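Local coordinates for nigritoxine (Vibrio nigripulchritudo, PDB 5M41), which acts as a bacterial toxin against crustaceans and insects, at residues H22-N27 / R245-P250; R28-T33 / Q197-L202; D669-V674 / E696-T701; R682-K685 / A690-N693. All blocks are in the same frame, centred on the assembly; numbering follows the deposited sequence. Where two conformers were deposited one is given.

Contact 1 of 4, residues H22-N27 / R245-P250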
loop_
_atom_site.group_PDB
_atom_site.type_symbol
_atom_site.label_atom_id
_atom_site.label_comp_id
_atom_site.label_asym_id
_atom_site.label_seq_id
_atom_site.Cartn_x
_atom_site.Cartn_y
_atom_site.Cartn_z
ATOM N N HIS A 22 8.928 16.063 21.271
ATOM C CA HIS A 22 10.295 16.630 21.393
ATOM C C HIS A 22 11.387 15.650 21.068
ATOM O O HIS A 22 12.413 16.041 20.533
ATOM C CB HIS A 22 10.556 17.174 22.788
ATOM C CG HIS A 22 9.550 18.193 23.243
ATOM N ND1 HIS A 22 9.419 19.412 22.653
ATOM C CD2 HIS A 22 8.615 18.145 24.267
ATOM C CE1 HIS A 22 8.435 20.102 23.279
ATOM N NE2 HIS A 22 7.951 19.326 24.266
ATOM N N SER A 23 11.209 14.385 21.418
ATOM C CA SER A 23 12.221 13.407 21.073
ATOM C C SER A 23 12.363 13.197 19.560
ATOM O O SER A 23 13.455 12.964 19.078
ATOM C CB SER A 23 12.007 12.087 21.823
ATOM O OG SER A 23 10.797 11.481 21.436
ATOM N N ALA A 24 11.270 13.298 18.810
ATOM C CA ALA A 24 11.335 13.153 17.350
ATOM C C ALA A 24 12.144 14.293 16.721
ATOM O O ALA A 24 12.920 14.070 15.799
ATOM C CB ALA A 24 9.934 13.134 16.747
ATOM N N VAL A 25 11.940 15.518 17.202
ATOM C CA VAL A 25 12.737 16.658 16.743
ATOM C C VAL A 25 14.211 16.480 17.155
ATOM O O VAL A 25 15.120 16.506 16.308
ATOM C CB VAL A 25 12.151 17.977 17.308
ATOM C CG1 VAL A 25 12.988 19.160 16.877
ATOM C CG2 VAL A 25 10.703 18.152 16.851
ATOM N N ALA A 26 14.428 16.257 18.451
ATOM C CA ALA A 26 15.757 16.100 19.006
ATOM C C ALA A 26 16.537 14.949 18.335
ATOM O O ALA A 26 17.709 15.121 18.064
ATOM C CB ALA A 26 15.677 15.874 20.504
ATOM N N ASN A 27 15.879 13.798 18.092
ATOM C CA ASN A 27 16.503 12.686 17.363
ATOM C C ASN A 27 16.989 13.048 15.961
ATOM O O ASN A 27 18.099 12.654 15.579
ATOM C CB ASN A 27 15.593 11.457 17.274
ATOM C CG ASN A 27 15.392 10.786 18.620
ATOM O OD1 ASN A 27 16.176 10.980 19.550
ATOM N ND2 ASN A 27 14.319 10.003 18.734
ATOM N N ARG A 245 5.515 20.313 15.058
ATOM C CA ARG A 245 4.356 19.466 15.287
ATOM C C ARG A 245 4.226 18.396 14.185
ATOM O O ARG A 245 3.804 17.279 14.458
ATOM C CB ARG A 245 3.073 20.303 15.373
ATOM C CG ARG A 245 2.987 21.131 16.648
ATOM C CD ARG A 245 1.759 22.027 16.633
ATOM N NE ARG A 245 0.527 21.255 16.489
ATOM C CZ ARG A 245 -0.163 20.742 17.496
ATOM N NH1 ARG A 245 0.236 20.917 18.753
ATOM N NH2 ARG A 245 -1.274 20.067 17.237
ATOM N N ALA A 246 4.617 18.747 12.964
ATOM C CA ALA A 246 4.446 17.876 11.789
ATOM C C ALA A 246 5.728 17.129 11.381
ATOM O O ALA A 246 5.814 16.601 10.272
ATOM C CB ALA A 246 3.900 18.697 10.606
ATOM N N ILE A 247 6.719 17.106 12.268
ATOM C CA ILE A 247 8.031 16.478 11.992
ATOM C C ILE A 247 7.956 15.016 11.505
ATOM O O ILE A 247 8.768 14.595 10.696
ATOM C CB ILE A 247 9.019 16.625 13.201
ATOM C CG1 ILE A 247 10.408 16.097 12.868
ATOM C CG2 ILE A 247 8.579 15.822 14.408
ATOM C CD1 ILE A 247 11.194 16.984 11.935
ATOM N N GLN A 248 6.994 14.245 11.998
ATOM C CA GLN A 248 6.824 12.860 11.527
ATOM C C GLN A 248 5.638 12.714 10.552
ATOM O O GLN A 248 5.142 11.619 10.340
ATOM C CB GLN A 248 6.684 11.913 12.730
ATOM C CG GLN A 248 7.954 11.881 13.575
ATOM C CD GLN A 248 7.917 10.810 14.663
ATOM O OE1 GLN A 248 6.955 10.709 15.390
ATOM N NE2 GLN A 248 8.988 10.034 14.778
ATOM N N SER A 249 5.178 13.817 9.969
ATOM C CA SER A 249 4.031 13.742 9.055
ATOM C C SER A 249 4.503 13.321 7.657
ATOM O O SER A 249 5.698 13.427 7.339
ATOM C CB SER A 249 3.258 15.070 9.011
ATOM O OG SER A 249 3.998 16.023 8.289
ATOM N N PRO A 250 3.582 12.809 6.831
ATOM C CA PRO A 250 4.010 12.246 5.537
ATOM C C PRO A 250 4.759 13.221 4.606
ATOM O O PRO A 250 5.698 12.777 3.910
ATOM C CB PRO A 250 2.695 11.794 4.911
ATOM C CG PRO A 250 1.850 11.431 6.108
ATOM C CD PRO A 250 2.174 12.478 7.135
#
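Ile247 and Gln248 close against Ala24 and Val25 of helix 22-30 by apolar contact, with no hydrogen bond between the segments. The second segment starts at Arg245, the last residue of helix 240-245, whose carbonyl oxygen is hydrogen-bonded by Arg374 NH2. At Ala246 the backbone leaves helical geometry and opens a type I beta turn that runs to Ser249. Ile247, the second residue of this turn, points toward the helix. Its CG1 is anti to the backbone N (chi1 -175°), which leaves the CG2 methyl to make the contact: Ile247 CG2 lies 3.8 Å from Ala24 CB and 4.0 Å from Val25 CG2. Gln248 brings its carboxamide broadside onto the same alanine. The Ala24 methyl sits over the face of the amide, nearly straight above CD, and Ala24 CB is 3.7 Å from Gln248 CD. Ser249 then locks the turn on one acceptor: Ser249 N donates to Ala246 O at 2.9 Å, and Ser249 OG reaches the same Ala246 O at 2.8 Å, in the carbonyl plane on a lone pair. Pro250 leads on toward the next helix and touches Phe385. The turn links helices 240-245 and 253-264, with Ile247 and Gln248 buried: Ile247 also packs on Leu254 and Phe258 of the latter, Gln248 touches Val355 of strand 354-357, and Val25 meets Ser200 of helix 195-203.

Contact 2 of 4, residues R28-T33 / Q197-L202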
loop_
_atom_site.group_PDB
_atom_site.type_symbol
_atom_site.label_atom_id
_atom_site.label_comp_id
_atom_site.label_asym_id
_atom_site.label_seq_id
_atom_site.Cartn_x
_atom_site.Cartn_y
_atom_site.Cartn_z
ATOM N N ARG A 28 16.178 13.775 15.194
ATOM C CA ARG A 28 16.660 14.212 13.889
ATOM C C ARG A 28 17.977 14.980 14.027
ATOM O O ARG A 28 18.912 14.768 13.232
ATOM C CB ARG A 28 15.661 15.089 13.115
ATOM C CG ARG A 28 14.383 14.423 12.623
ATOM C CD ARG A 28 14.557 13.119 11.846
ATOM N NE ARG A 28 15.531 13.070 10.738
ATOM C CZ ARG A 28 15.230 13.119 9.436
ATOM N NH1 ARG A 28 13.982 13.364 9.035
ATOM N NH2 ARG A 28 16.194 12.988 8.512
ATOM N N TYR A 29 18.057 15.868 15.004
ATOM C CA TYR A 29 19.240 16.738 15.121
ATOM C C TYR A 29 20.455 15.956 15.633
ATOM O O TYR A 29 21.566 16.062 15.096
ATOM C CB TYR A 29 18.959 17.949 16.021
ATOM C CG TYR A 29 20.204 18.783 16.186
ATOM C CD1 TYR A 29 20.584 19.690 15.207
ATOM C CD2 TYR A 29 21.035 18.605 17.298
ATOM C CE1 TYR A 29 21.750 20.436 15.331
ATOM C CE2 TYR A 29 22.196 19.334 17.429
ATOM C CZ TYR A 29 22.547 20.245 16.437
ATOM O OH TYR A 29 23.714 20.932 16.554
ATOM N N ARG A 30 20.219 15.152 16.667
ATOM C CA ARG A 30 21.273 14.377 17.309
ATOM C C ARG A 30 21.866 13.348 16.353
ATOM O O ARG A 30 23.050 13.047 16.413
ATOM C CB ARG A 30 20.741 13.697 18.599
ATOM C CG ARG A 30 20.842 14.612 19.824
ATOM C CD ARG A 30 20.707 13.846 21.158
ATOM N NE ARG A 30 19.440 13.106 21.164
ATOM C CZ ARG A 30 18.380 13.388 21.911
ATOM N NH1 ARG A 30 18.422 14.345 22.815
ATOM N NH2 ARG A 30 17.279 12.649 21.774
ATOM N N ASN A 31 21.060 12.821 15.448
ATOM C CA ASN A 31 21.582 11.822 14.528
ATOM C C ASN A 31 22.316 12.366 13.293
ATOM O O ASN A 31 22.849 11.597 12.506
ATOM C CB ASN A 31 20.488 10.837 14.163
ATOM C CG ASN A 31 20.157 9.909 15.334
ATOM O OD1 ASN A 31 19.020 9.773 15.733
ATOM N ND2 ASN A 31 21.169 9.309 15.894
ATOM N N LEU A 32 22.355 13.688 13.141
ATOM C CA LEU A 32 23.189 14.299 12.107
ATOM C C LEU A 32 24.649 14.111 12.499
ATOM O O LEU A 32 24.978 14.114 13.689
ATOM C CB LEU A 32 22.900 15.800 11.998
ATOM C CG LEU A 32 21.513 16.195 11.508
ATOM C CD1 LEU A 32 21.401 17.726 11.467
ATOM C CD2 LEU A 32 21.291 15.599 10.105
ATOM N N THR A 33 25.532 13.959 11.513
ATOM C CA THR A 33 26.977 13.998 11.814
ATOM C C THR A 33 27.316 15.416 12.310
ATOM O O THR A 33 26.570 16.362 12.042
ATOM C CB THR A 33 27.831 13.726 10.556
ATOM O OG1 THR A 33 27.565 14.753 9.607
ATOM C CG2 THR A 33 27.497 12.310 9.913
ATOM N N GLN A 197 13.466 18.259 25.224
ATOM C CA GLN A 197 12.701 19.486 25.201
ATOM C C GLN A 197 13.578 20.731 25.065
ATOM O O GLN A 197 13.221 21.677 24.360
ATOM C CB GLN A 197 11.819 19.577 26.441
ATOM C CG GLN A 197 10.908 20.786 26.429
ATOM C CD GLN A 197 9.997 20.800 27.621
ATOM O OE1 GLN A 197 10.404 20.434 28.741
ATOM N NE2 GLN A 197 8.749 21.217 27.402
ATOM N N ILE A 198 14.728 20.736 25.731
ATOM C CA ILE A 198 15.604 21.893 25.636
ATOM C C ILE A 198 16.104 21.988 24.213
ATOM O O ILE A 198 16.091 23.061 23.608
ATOM C CB ILE A 198 16.742 21.857 26.666
ATOM C CG1 ILE A 198 16.136 21.856 28.066
ATOM C CG2 ILE A 198 17.598 23.107 26.555
ATOM C CD1 ILE A 198 16.738 22.860 29.034
ATOM N N LEU A 199 16.469 20.840 23.649
ATOM C CA LEU A 199 16.947 20.788 22.285
ATOM C C LEU A 199 15.910 21.290 21.242
ATOM O O LEU A 199 16.237 22.102 20.364
ATOM C CB LEU A 199 17.385 19.358 21.970
ATOM C CG LEU A 199 18.395 19.043 20.875
ATOM C CD1 LEU A 199 19.492 20.105 20.674
ATOM C CD2 LEU A 199 19.003 17.689 21.200
ATOM N N SER A 200 14.663 20.831 21.343
ATOM C CA SER A 200 13.646 21.244 20.385
ATOM C C SER A 200 13.309 22.728 20.546
ATOM O O SER A 200 13.012 23.416 19.544
ATOM C CB SER A 200 12.385 20.366 20.473
ATOM O OG SER A 200 11.791 20.397 21.752
ATOM N N THR A 201 13.389 23.236 21.775
ATOM C CA THR A 201 13.114 24.631 22.036
ATOM C C THR A 201 14.199 25.523 21.483
ATOM O O THR A 201 13.915 26.582 20.916
ATOM C CB THR A 201 12.999 24.889 23.554
ATOM O OG1 THR A 201 11.851 24.211 24.020
ATOM C CG2 THR A 201 12.803 26.374 23.857
ATOM N N LEU A 202 15.444 25.105 21.680
ATOM C CA LEU A 202 16.602 25.871 21.233
ATOM C C LEU A 202 16.808 25.879 19.723
ATOM O O LEU A 202 17.601 26.676 19.204
ATOM C CB LEU A 202 17.873 25.387 21.946
ATOM C CG LEU A 202 17.912 25.751 23.446
ATOM C CD1 LEU A 202 19.082 25.062 24.132
ATOM C CD2 LEU A 202 18.019 27.235 23.659
#
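Leu199 divides its two methyls between Tyr29 and Arg30, which are neighbours on the last turn of helix 22-30. Leu199 CD1 is 4.0 Å from Tyr29 CD2, reaching the ring obliquely while the two side chains cross at about a right angle. The other methyl fits against the arginine, whose chain is bent at chi3: Leu199 CD2 lies 3.8 Å from Arg30 CG and also 3.8 Å from Arg30 NH1. The turn about CD-NE (chi4 -110°) brings NH1 back to the side of CG, and the two atoms share one methyl. This is helix-to-helix packing, in which the C-terminal turn of helix 22-30 leans on helix 195-203. Around it, Leu185 of helix 177-191 touches both Tyr29 and Leu199, and Leu40 and Tyr41 of helix 34-54 also pack on the tyrosine. Arg30 NH2 forms a salt bridge with Asp196 OD1 and a hydrogen bond with Asn27 OD1, two partners that hold NH2 and probably limit the turning of the guanidinium. The Arg30 side chain is about 8 Å from a magnesium ion bound at Val189, Glu192 and Asp195. Further out, Thr201 OG1 donates to Gln197 O at 2.9 Å, on the opposite face of that carbonyl from Thr201 N, and Thr33 OG1 caps Ala36 N at the start of helix 34-54.

Contact 3 of 4, residues D669-V674 / E696-T701; sequences DFITVV and ESMRAT
Phe670 swings its ring over to Met698 because CG is anti to the backbone N (chi1 -180°), while the methionine, extended beyond CG, carries its sulfur and terminal methyl out to meet it. The two side chains cross at about a right angle. Met698 CE arrives at the edge of the ring, near its plane, 3.8 Å from Phe670 CE2. The sulfur follows alongside: Met698 SD is 5.3 Å from the centroid of the Phe670 ring and 82° off the ring normal, so it too lies at the rim. One face of the ring is packed from within its own helix by Val674 CG2, and Met722 and Met726 of helix 719-731 also touch Phe670.

Ile671 points toward the partner helix and runs past Met698 in the opposite direction, its tip reaching the root of the methionine, with Ile671 CD1 3.8 Å from Met698 CB. The other branch turns to Arg699: Ile671 CG2 lies 4.0 Å from Arg699 NH2, and the guanidinium approaches obliquely from the more exposed side. Arg699 NH2 also makes a long, weak ion pair with Glu675 OE1. Met698 also touches Val583 of strand 583-589, as does Thr701 one turn on, which joins helix 688-704 to that sheet. The axes of the two short segments approach to 11.0 Å at 164°. The arrangement is an antiparallel helix pair, with a buried apolar interface, closed by an edge-on Met-aromatic contact.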
loop_
_atom_site.group_PDB
_atom_site.type_symbol
_atom_site.label_atom_id
_atom_site.label_comp_id
_atom_site.label_asym_id
_atom_site.label_seq_id
_atom_site.Cartn_x
_atom_site.Cartn_y
_atom_site.Cartn_z
ATOM N N ASP A 669 -0.388 -34.137 -12.938
ATOM C CA ASP A 669 0.751 -33.635 -13.724
ATOM C C ASP A 669 0.435 -32.237 -14.257
ATOM O O ASP A 669 1.280 -31.343 -14.201
ATOM C CB ASP A 669 1.060 -34.533 -14.916
ATOM C CG ASP A 669 1.589 -35.908 -14.525
ATOM O OD1 ASP A 669 2.099 -36.105 -13.395
ATOM O OD2 ASP A 669 1.467 -36.799 -15.390
ATOM N N PHE A 670 -0.785 -32.067 -14.774
ATOM C CA PHE A 670 -1.251 -30.801 -15.343
ATOM C C PHE A 670 -1.235 -29.701 -14.297
ATOM O O PHE A 670 -0.658 -28.621 -14.501
ATOM C CB PHE A 670 -2.667 -30.957 -15.945
ATOM C CG PHE A 670 -3.207 -29.696 -16.556
ATOM C CD1 PHE A 670 -2.746 -29.258 -17.794
ATOM C CD2 PHE A 670 -4.198 -28.961 -15.914
ATOM C CE1 PHE A 670 -3.243 -28.099 -18.372
ATOM C CE2 PHE A 670 -4.707 -27.798 -16.485
ATOM C CZ PHE A 670 -4.221 -27.364 -17.713
ATOM N N ILE A 671 -1.822 -30.012 -13.150
ATOM C CA ILE A 671 -1.939 -29.050 -12.060
ATOM C C ILE A 671 -0.562 -28.639 -11.545
ATOM O O ILE A 671 -0.295 -27.446 -11.340
ATOM C CB ILE A 671 -2.853 -29.599 -10.934
ATOM C CG1 ILE A 671 -4.325 -29.595 -11.400
ATOM C CG2 ILE A 671 -2.674 -28.816 -9.633
ATOM C CD1 ILE A 671 -5.309 -30.151 -10.372
ATOM N N THR A 672 0.325 -29.616 -11.364
ATOM C CA THR A 672 1.690 -29.327 -10.877
ATOM C C THR A 672 2.387 -28.297 -11.778
ATOM O O THR A 672 2.948 -27.334 -11.299
ATOM C CB THR A 672 2.531 -30.610 -10.783
ATOM O OG1 THR A 672 1.890 -31.521 -9.878
ATOM C CG2 THR A 672 3.968 -30.309 -10.286
ATOM N N VAL A 673 2.317 -28.480 -13.089
ATOM C CA VAL A 673 2.959 -27.533 -13.996
ATOM C C VAL A 673 2.243 -26.172 -13.951
ATOM O O VAL A 673 2.883 -25.121 -13.814
ATOM C CB VAL A 673 3.114 -28.122 -15.420
ATOM C CG1 VAL A 673 3.543 -27.060 -16.421
ATOM C CG2 VAL A 673 4.169 -29.229 -15.399
ATOM N N VAL A 674 0.913 -26.188 -13.986
ATOM C CA VAL A 674 0.146 -24.947 -14.024
ATOM C C VAL A 674 0.451 -24.080 -12.800
ATOM O O VAL A 674 0.668 -22.868 -12.920
ATOM C CB VAL A 674 -1.376 -25.240 -14.114
ATOM C CG1 VAL A 674 -2.189 -24.009 -13.720
ATOM C CG2 VAL A 674 -1.728 -25.686 -15.523
ATOM N N GLU A 696 -7.323 -24.511 -7.108
ATOM C CA GLU A 696 -8.341 -24.952 -6.153
ATOM C C GLU A 696 -9.637 -25.351 -6.867
ATOM O O GLU A 696 -10.237 -26.342 -6.488
ATOM C CB GLU A 696 -8.598 -23.874 -5.098
ATOM C CG GLU A 696 -9.692 -24.199 -4.091
ATOM C CD GLU A 696 -9.872 -23.091 -3.057
ATOM O OE1 GLU A 696 -9.976 -21.905 -3.453
ATOM O OE2 GLU A 696 -9.903 -23.398 -1.840
ATOM N N SER A 697 -10.044 -24.602 -7.904
ATOM C CA SER A 697 -11.201 -24.987 -8.745
ATOM C C SER A 697 -11.001 -26.373 -9.313
ATOM O O SER A 697 -11.908 -27.201 -9.292
ATOM C CB SER A 697 -11.381 -24.051 -9.935
ATOM O OG SER A 697 -11.947 -22.827 -9.547
ATOM N N MET A 698 -9.806 -26.617 -9.841
ATOM C CA MET A 698 -9.522 -27.907 -10.452
ATOM C C MET A 698 -9.599 -29.063 -9.460
ATOM O O MET A 698 -10.215 -30.090 -9.750
ATOM C CB MET A 698 -8.183 -27.853 -11.163
ATOM C CG MET A 698 -8.260 -26.887 -12.330
ATOM S SD MET A 698 -6.653 -26.759 -13.119
ATOM C CE MET A 698 -7.055 -25.635 -14.444
ATOM N N ARG A 699 -8.997 -28.864 -8.295
ATOM C CA ARG A 699 -8.998 -29.850 -7.216
ATOM C C ARG A 699 -10.406 -30.111 -6.655
ATOM O O ARG A 699 -10.797 -31.267 -6.458
ATOM C CB ARG A 699 -8.037 -29.407 -6.101
ATOM C CG ARG A 699 -6.572 -29.607 -6.457
ATOM C CD ARG A 699 -5.641 -29.014 -5.405
ATOM N NE ARG A 699 -4.239 -29.192 -5.789
ATOM C CZ ARG A 699 -3.211 -28.501 -5.286
ATOM N NH1 ARG A 699 -3.424 -27.557 -4.381
ATOM N NH2 ARG A 699 -1.967 -28.760 -5.689
ATOM N N ALA A 700 -11.170 -29.047 -6.418
ATOM C CA ALA A 700 -12.566 -29.190 -5.970
ATOM C C ALA A 700 -13.420 -29.963 -6.997
ATOM O O ALA A 700 -14.260 -30.782 -6.616
ATOM C CB ALA A 700 -13.190 -27.828 -5.648
ATOM N N THR A 701 -13.185 -29.715 -8.289
ATOM C CA THR A 701 -13.949 -30.353 -9.356
ATOM C C THR A 701 -13.614 -31.838 -9.426
ATOM O O THR A 701 -14.518 -32.661 -9.486
ATOM C CB THR A 701 -13.748 -29.623 -10.698
ATOM O OG1 THR A 701 -14.247 -28.282 -10.584
ATOM C CG2 THR A 701 -14.477 -30.309 -11.837
#

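Contact 4 of 4, residues R682-K685 / A690-N693; sequences RKVK and ALNN
Leu691 packs against Val684 and Lys685 where a helix-loop-helix connection turns back on itself: residues 682-685 form a short 3-10 segment in the link between helices 667-676 and 688-704, and Leu691 belongs to the first turns of the second helix. Its CB points toward the link. From there CG continues anti to the backbone N (chi1 -165°), carrying the branched end outward, and the two terminal methyls do the touching. Leu691 CD1 takes the valine side, 4.0 Å from Val684 CG1, where the two side chains cross at about a right angle. The same methyl also packs against the carbonyl oxygen of Val674, in the last turns of the preceding helix. Leu691 CD2 turns to the base of the lysine, 4.1 Å from Lys685 CG and 4.2 Å from Lys685 CA. Only this root takes part: the lysine CB points away from the helix, and the extended chain beyond CG carries NZ to a weak hydrogen bond with Asn676 O, and the side chain also touches Ala677. Val684 is covered further by Lys613 and Lys614 of helix 603-614, and Tyr609 of that helix touches Ala690. The amide of Ala690 is hydrogen-bonded to Asp687 OD1 just before it. Within the 3-10 segment, Lys685 N donates to Arg682 O at 3.0 Å.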
loop_
_atom_site.group_PDB
_atom_site.type_symbol
_atom_site.label_atom_id
_atom_site.label_comp_id
_atom_site.label_asym_id
_atom_site.label_seq_id
_atom_site.Cartn_x
_atom_site.Cartn_y
_atom_site.Cartn_z
ATOM N N ARG A 682 5.421 -17.437 -16.508
ATOM C CA ARG A 682 5.933 -16.900 -15.225
ATOM C C ARG A 682 5.112 -15.754 -14.635
ATOM O O ARG A 682 4.821 -15.754 -13.436
ATOM C CB ARG A 682 7.425 -16.502 -15.311
ATOM C CG ARG A 682 7.754 -15.547 -16.446
ATOM C CD ARG A 682 9.259 -15.283 -16.592
ATOM N NE ARG A 682 9.579 -15.079 -18.006
ATOM C CZ ARG A 682 10.135 -15.994 -18.798
ATOM N NH1 ARG A 682 10.490 -17.181 -18.313
ATOM N NH2 ARG A 682 10.362 -15.714 -20.077
ATOM N N LYS A 683 4.703 -14.803 -15.473
ATOM C CA LYS A 683 3.990 -13.618 -14.968
ATOM C C LYS A 683 2.632 -13.917 -14.329
ATOM O O LYS A 683 2.167 -13.144 -13.494
ATOM C CB LYS A 683 3.842 -12.563 -16.056
ATOM C CG LYS A 683 5.131 -11.828 -16.366
ATOM C CD LYS A 683 4.912 -10.803 -17.455
ATOM C CE LYS A 683 6.194 -10.043 -17.743
ATOM N NZ LYS A 683 5.998 -9.139 -18.911
ATOM N N VAL A 684 2.000 -15.028 -14.718
ATOM C CA VAL A 684 0.712 -15.444 -14.127
ATOM C C VAL A 684 0.890 -15.587 -12.612
ATOM O O VAL A 684 -0.009 -15.267 -11.832
ATOM C CB VAL A 684 0.184 -16.765 -14.752
ATOM C CG1 VAL A 684 -1.152 -17.187 -14.152
ATOM C CG2 VAL A 684 0.063 -16.625 -16.258
ATOM N N LYS A 685 2.082 -16.018 -12.213
ATOM C CA LYS A 685 2.423 -16.220 -10.809
ATOM C C LYS A 685 2.430 -14.936 -9.966
ATOM O O LYS A 685 2.323 -15.020 -8.749
ATOM C CB LYS A 685 3.775 -16.916 -10.703
ATOM C CG LYS A 685 3.823 -18.023 -9.664
ATOM C CD LYS A 685 5.221 -18.632 -9.636
ATOM C CE LYS A 685 5.234 -19.958 -8.881
ATOM N NZ LYS A 685 6.571 -20.617 -8.951
ATOM N N ALA A 690 -5.397 -15.300 -8.217
ATOM C CA ALA A 690 -5.961 -15.902 -9.402
ATOM C C ALA A 690 -5.479 -17.319 -9.573
ATOM O O ALA A 690 -6.294 -18.227 -9.721
ATOM C CB ALA A 690 -5.641 -15.087 -10.644
ATOM N N LEU A 691 -4.154 -17.510 -9.535
ATOM C CA LEU A 691 -3.565 -18.845 -9.744
ATOM C C LEU A 691 -4.008 -19.908 -8.722
ATOM O O LEU A 691 -4.317 -21.038 -9.116
ATOM C CB LEU A 691 -2.029 -18.771 -9.793
ATOM C CG LEU A 691 -1.291 -19.985 -10.344
ATOM C CD1 LEU A 691 -1.785 -20.362 -11.736
ATOM C CD2 LEU A 691 0.199 -19.706 -10.381
ATOM N N ASN A 692 -4.005 -19.561 -7.431
ATOM C CA ASN A 692 -4.520 -20.464 -6.374
ATOM C C ASN A 692 -5.988 -20.888 -6.621
ATOM O O ASN A 692 -6.342 -22.060 -6.466
ATOM C CB ASN A 692 -4.417 -19.808 -4.986
ATOM C CG ASN A 692 -2.972 -19.667 -4.505
ATOM O OD1 ASN A 692 -2.049 -20.244 -5.083
ATOM N ND2 ASN A 692 -2.768 -18.881 -3.448
ATOM N N ASN A 693 -6.832 -19.916 -6.990
ATOM C CA ASN A 693 -8.224 -20.203 -7.319
ATOM C C ASN A 693 -8.399 -21.075 -8.565
ATOM O O ASN A 693 -9.295 -21.899 -8.601
ATOM C CB ASN A 693 -9.034 -18.915 -7.425
ATOM C CG ASN A 693 -9.460 -18.403 -6.073
ATOM O OD1 ASN A 693 -10.092 -19.115 -5.313
ATOM N ND2 ASN A 693 -9.124 -17.165 -5.772
#

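All four contacts are mainly buried and apolar, and none has a hydrogen bond across its segments. They form two pairs on opposite sides of the chain's centre; the centres of contacts 1 and 3 are about 53 Å apart. Contacts 1 and 2 share helix 22-30 and are joined directly by a probable hydrogen bond, His22 ND1 to Ser200 OG at 2.7 Å. Contacts 3 and 4 share helix 688-704, contact 4 nested inside the loop that contact 3 closes. Contact 1 is wholly buried, whereas the other three each include an exposed arginine or lysine. Contact 3 alone adds sulfur to aromatic chemistry, and contact 2 brings Arg30 to within about 8 Å of the magnesium ion.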